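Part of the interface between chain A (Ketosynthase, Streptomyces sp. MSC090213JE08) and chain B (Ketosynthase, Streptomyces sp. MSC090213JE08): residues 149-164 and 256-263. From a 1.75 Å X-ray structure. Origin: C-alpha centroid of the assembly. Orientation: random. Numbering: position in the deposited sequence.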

# COMPACT_ATOMS: atom_id res chain seq x y z
N SER A 149 7.97 -3.99 -3.96
CA SER A 149 8.18 -3.02 -5.00
C SER A 149 9.66 -2.85 -5.29
O SER A 149 10.02 -2.82 -6.45
CB SER A 149 7.51 -1.68 -4.61
OG SER A 149 6.16 -1.80 -4.95
N THR A 150 10.45 -2.74 -4.24
CA THR A 150 11.88 -2.45 -4.38
C THR A 150 12.62 -3.61 -5.06
O THR A 150 13.55 -3.37 -5.83
CB THR A 150 12.55 -2.10 -3.05
OG1 THR A 150 12.49 -3.18 -2.11
CG2 THR A 150 11.98 -0.81 -2.47
N VAL A 151 12.21 -4.87 -4.81
CA VAL A 151 12.95 -5.98 -5.44
C VAL A 151 12.78 -5.97 -6.96
O VAL A 151 13.65 -6.49 -7.64
CB VAL A 151 12.57 -7.37 -4.91
CG1 VAL A 151 13.11 -7.58 -3.51
CG2 VAL A 151 11.08 -7.60 -5.01
N ILE A 152 11.63 -5.51 -7.47
CA ILE A 152 11.43 -5.38 -8.88
C ILE A 152 12.47 -4.42 -9.43
O ILE A 152 13.04 -4.69 -10.49
CB ILE A 152 10.03 -4.91 -9.25
CG1 ILE A 152 9.00 -5.98 -8.87
CG2 ILE A 152 9.98 -4.52 -10.72
CD1 ILE A 152 7.60 -5.54 -8.95
N ALA A 153 12.66 -3.30 -8.72
CA ALA A 153 13.61 -2.31 -9.21
C ALA A 153 15.00 -2.96 -9.24
O ALA A 153 15.82 -2.73 -10.18
CB ALA A 153 13.60 -1.05 -8.39
N ARG A 154 15.28 -3.72 -8.19
CA ARG A 154 16.56 -4.41 -8.07
C ARG A 154 16.77 -5.36 -9.24
O ARG A 154 17.82 -5.37 -9.88
CB ARG A 154 16.64 -5.17 -6.74
CG ARG A 154 16.88 -4.26 -5.55
CD ARG A 154 17.09 -5.05 -4.29
NE ARG A 154 18.24 -5.92 -4.38
CZ ARG A 154 18.45 -6.95 -3.56
NH1 ARG A 154 17.62 -7.16 -2.56
NH2 ARG A 154 19.49 -7.76 -3.74
N GLU A 155 15.78 -6.20 -9.49
CA GLU A 155 15.88 -7.22 -10.55
C GLU A 155 16.00 -6.58 -11.95
O GLU A 155 16.76 -7.05 -12.81
CB GLU A 155 14.66 -8.12 -10.48
CG GLU A 155 14.61 -9.15 -11.58
CD GLU A 155 15.73 -10.19 -11.57
OE1 GLU A 155 16.44 -10.31 -10.56
OE2 GLU A 155 15.87 -10.88 -12.62
N LEU A 156 15.26 -5.49 -12.20
CA LEU A 156 15.25 -4.90 -13.51
C LEU A 156 16.33 -3.81 -13.65
O LEU A 156 16.42 -3.19 -14.73
CB LEU A 156 13.86 -4.38 -13.83
CG LEU A 156 12.80 -5.49 -13.85
CD1 LEU A 156 11.44 -4.91 -14.14
CD2 LEU A 156 13.18 -6.57 -14.84
N ARG A 157 17.11 -3.59 -12.58
CA ARG A 157 18.22 -2.65 -12.55
C ARG A 157 17.74 -1.23 -12.82
O ARG A 157 18.30 -0.51 -13.63
CB ARG A 157 19.27 -3.11 -13.57
CG ARG A 157 19.83 -4.49 -13.26
CD ARG A 157 20.65 -4.49 -12.00
NE ARG A 157 21.77 -3.58 -12.10
CZ ARG A 157 22.49 -3.14 -11.07
NH1 ARG A 157 22.23 -3.58 -9.84
NH2 ARG A 157 23.45 -2.26 -11.27
N MET A 158 16.69 -0.84 -12.10
CA MET A 158 16.07 0.44 -12.24
C MET A 158 16.22 1.22 -10.94
O MET A 158 15.45 1.03 -10.00
CB MET A 158 14.59 0.28 -12.54
CG MET A 158 14.32 -0.44 -13.83
SD MET A 158 12.59 -0.87 -14.05
CE MET A 158 11.90 0.77 -14.32
N PRO A 159 17.23 2.10 -10.82
CA PRO A 159 17.43 2.84 -9.57
C PRO A 159 16.50 4.05 -9.47
O PRO A 159 16.19 4.47 -8.35
CB PRO A 159 18.90 3.27 -9.62
CG PRO A 159 19.21 3.34 -11.11
CD PRO A 159 18.35 2.28 -11.77
N ASN A 160 16.07 4.57 -10.62
CA ASN A 160 15.35 5.82 -10.72
C ASN A 160 13.85 5.54 -10.67
O ASN A 160 13.13 5.83 -11.60
CB ASN A 160 15.74 6.64 -11.96
CG ASN A 160 15.27 8.08 -11.83
OD1 ASN A 160 14.92 8.52 -10.72
ND2 ASN A 160 15.24 8.81 -12.94
N VAL A 161 13.43 4.94 -9.56
CA VAL A 161 12.13 4.41 -9.39
C VAL A 161 11.58 4.93 -8.06
O VAL A 161 12.30 4.94 -7.06
CB VAL A 161 12.26 2.88 -9.39
CG1 VAL A 161 11.16 2.17 -8.63
CG2 VAL A 161 12.37 2.41 -10.83
N GLU A 162 10.30 5.28 -8.09
CA GLU A 162 9.46 5.33 -6.90
C GLU A 162 8.81 3.95 -6.74
O GLU A 162 7.91 3.60 -7.47
CB GLU A 162 8.42 6.41 -7.09
CG GLU A 162 7.57 6.69 -5.87
CD GLU A 162 6.47 7.68 -6.21
OE1 GLU A 162 6.52 8.24 -7.33
OE2 GLU A 162 5.57 7.86 -5.39
N ALA A 163 9.28 3.22 -5.76
CA ALA A 163 8.81 1.84 -5.46
C ALA A 163 7.87 1.89 -4.26
O ALA A 163 8.30 2.03 -3.16
CB ALA A 163 9.97 0.94 -5.17
N THR A 164 6.57 1.84 -4.56
CA THR A 164 5.56 2.00 -3.59
C THR A 164 4.73 0.72 -3.56
O THR A 164 4.08 0.34 -4.54
CB THR A 164 4.63 3.16 -3.95
OG1 THR A 164 5.43 4.33 -4.06
CG2 THR A 164 3.60 3.40 -2.88
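Chain B, residues 256-263: ETRVDIDD

Chain B packs a strand end and the turn that follows it across the helix-to-strand connection of chain A, an apolar contact centred on Val B259 and Ile B261, pinned by one backbone hydrogen bond and joined by a salt bridge from Arg A157 to Asp B262. Residues 256-259 are extended; from Asp B260 to Asp B263 the chain folds into a type I turn. The strand crosses strand 161-164 almost perpendicularly, at 84° with the axes 5.0 Å apart, so the two do not pair as neighbours in a sheet. Against helix 149-156 it runs at -62°, with a closest axial approach of 9.3 Å.

In the register Val B259 CA lies nearest Pro A159 CA, at 4.7 Å, and Val B259 N donates to Pro A159 O over 2.8 Å at a nearly straight 163°. Pro A159 O also lies 3.2 Å from Arg B258 CA, a CA-H...O contact. Further back along chain B, Thr B257 points toward chain A, and its OG1 gives a weak hydrogen bond to Val A161 O at 3.3 Å. The CA-to-CB bond of Arg B258 points sideways, and one face of its guanidinium lies over the proline, with Arg B258 NH2 3.6 Å from Pro A159 CB.

Val B259 points into the angle between helix and strand: its CG2 lies 3.8 Å from Ala A153 CB and 3.9 Å from Ala A163 CB. Ile B261, also directed toward chain A, packs on Arg A154 and Pro A159, its CG2 3.8 Å from Arg A154 CA and its CD1 3.7 Å from Pro A159 CD. That CD1 also lies over one face of the Arg A157 guanidinium, whose edge meets Asp B262: Arg A157 NH2 reaches Asp B262 OD1 at 2.7 Å in the salt bridge. The oxygen of water 1 accepts from Arg A154 NE at 2.8 Å and donates to Ile B261 O at 2.7 Å.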

# COMPACT_ATOMS: atom_id res chain seq x y z
N GLU B 256 11.35 13.06 -4.17
CA GLU B 256 12.02 12.23 -5.08
C GLU B 256 12.41 10.95 -4.34
O GLU B 256 12.60 10.94 -3.11
CB GLU B 256 13.26 12.94 -5.66
CG GLU B 256 12.92 14.07 -6.61
CD GLU B 256 12.16 13.68 -7.88
OE1 GLU B 256 11.19 14.39 -8.23
OE2 GLU B 256 12.55 12.69 -8.52
N THR B 257 12.50 9.89 -5.13
CA THR B 257 12.78 8.59 -4.61
C THR B 257 13.72 7.86 -5.55
O THR B 257 13.76 8.12 -6.76
CB THR B 257 11.52 7.72 -4.50
OG1 THR B 257 10.99 7.65 -5.81
CG2 THR B 257 10.44 8.26 -3.58
N ARG B 258 14.43 6.91 -4.95
CA ARG B 258 15.29 6.04 -5.67
C ARG B 258 15.32 4.69 -4.96
O ARG B 258 14.92 4.60 -3.80
CB ARG B 258 16.70 6.63 -5.70
CG ARG B 258 16.87 7.76 -6.70
CD ARG B 258 18.33 8.14 -6.72
NE ARG B 258 19.22 7.11 -7.20
CZ ARG B 258 19.62 7.00 -8.47
NH1 ARG B 258 18.96 7.63 -9.42
NH2 ARG B 258 20.68 6.27 -8.76
N VAL B 259 15.77 3.67 -5.67
CA VAL B 259 16.06 2.44 -5.05
C VAL B 259 17.57 2.24 -5.12
O VAL B 259 18.15 2.44 -6.18
CB VAL B 259 15.28 1.27 -5.66
CG1 VAL B 259 15.70 -0.07 -5.02
CG2 VAL B 259 13.77 1.48 -5.56
N ASP B 260 18.14 1.86 -3.99
CA ASP B 260 19.56 1.68 -3.82
C ASP B 260 19.94 0.27 -4.29
O ASP B 260 20.30 -0.57 -3.49
CB ASP B 260 19.97 1.87 -2.36
CG ASP B 260 21.45 1.64 -2.09
OD1 ASP B 260 22.26 1.66 -3.06
OD2 ASP B 260 21.79 1.43 -0.91
N ILE B 261 19.91 0.05 -5.60
CA ILE B 261 20.07 -1.27 -6.18
C ILE B 261 21.54 -1.72 -6.11
O ILE B 261 21.84 -2.91 -6.20
CB ILE B 261 19.54 -1.31 -7.62
CG1 ILE B 261 20.36 -0.43 -8.57
CG2 ILE B 261 18.07 -0.94 -7.64
CD1 ILE B 261 19.93 -0.59 -10.00
N ASP B 262 22.46 -0.77 -5.98
CA ASP B 262 23.90 -1.09 -6.03
C ASP B 262 24.49 -1.11 -4.63
O ASP B 262 25.69 -1.08 -4.50
CB ASP B 262 24.66 -0.09 -6.91
CG ASP B 262 24.32 -0.25 -8.38
OD1 ASP B 262 24.01 -1.40 -8.79
OD2 ASP B 262 24.34 0.76 -9.08
N ASP B 263 23.64 -1.08 -3.61
CA ASP B 263 24.10 -1.16 -2.24
C ASP B 263 25.14 -0.06 -1.98
O ASP B 263 26.20 -0.30 -1.38
CB ASP B 263 24.66 -2.56 -1.95
CG ASP B 263 24.95 -2.83 -0.48
OD1 ASP B 263 24.52 -2.03 0.37
OD2 ASP B 263 25.60 -3.85 -0.20
O HOH W 1 20.12 -5.01 -6.24
O HOH W 2 11.63 4.21 -4.42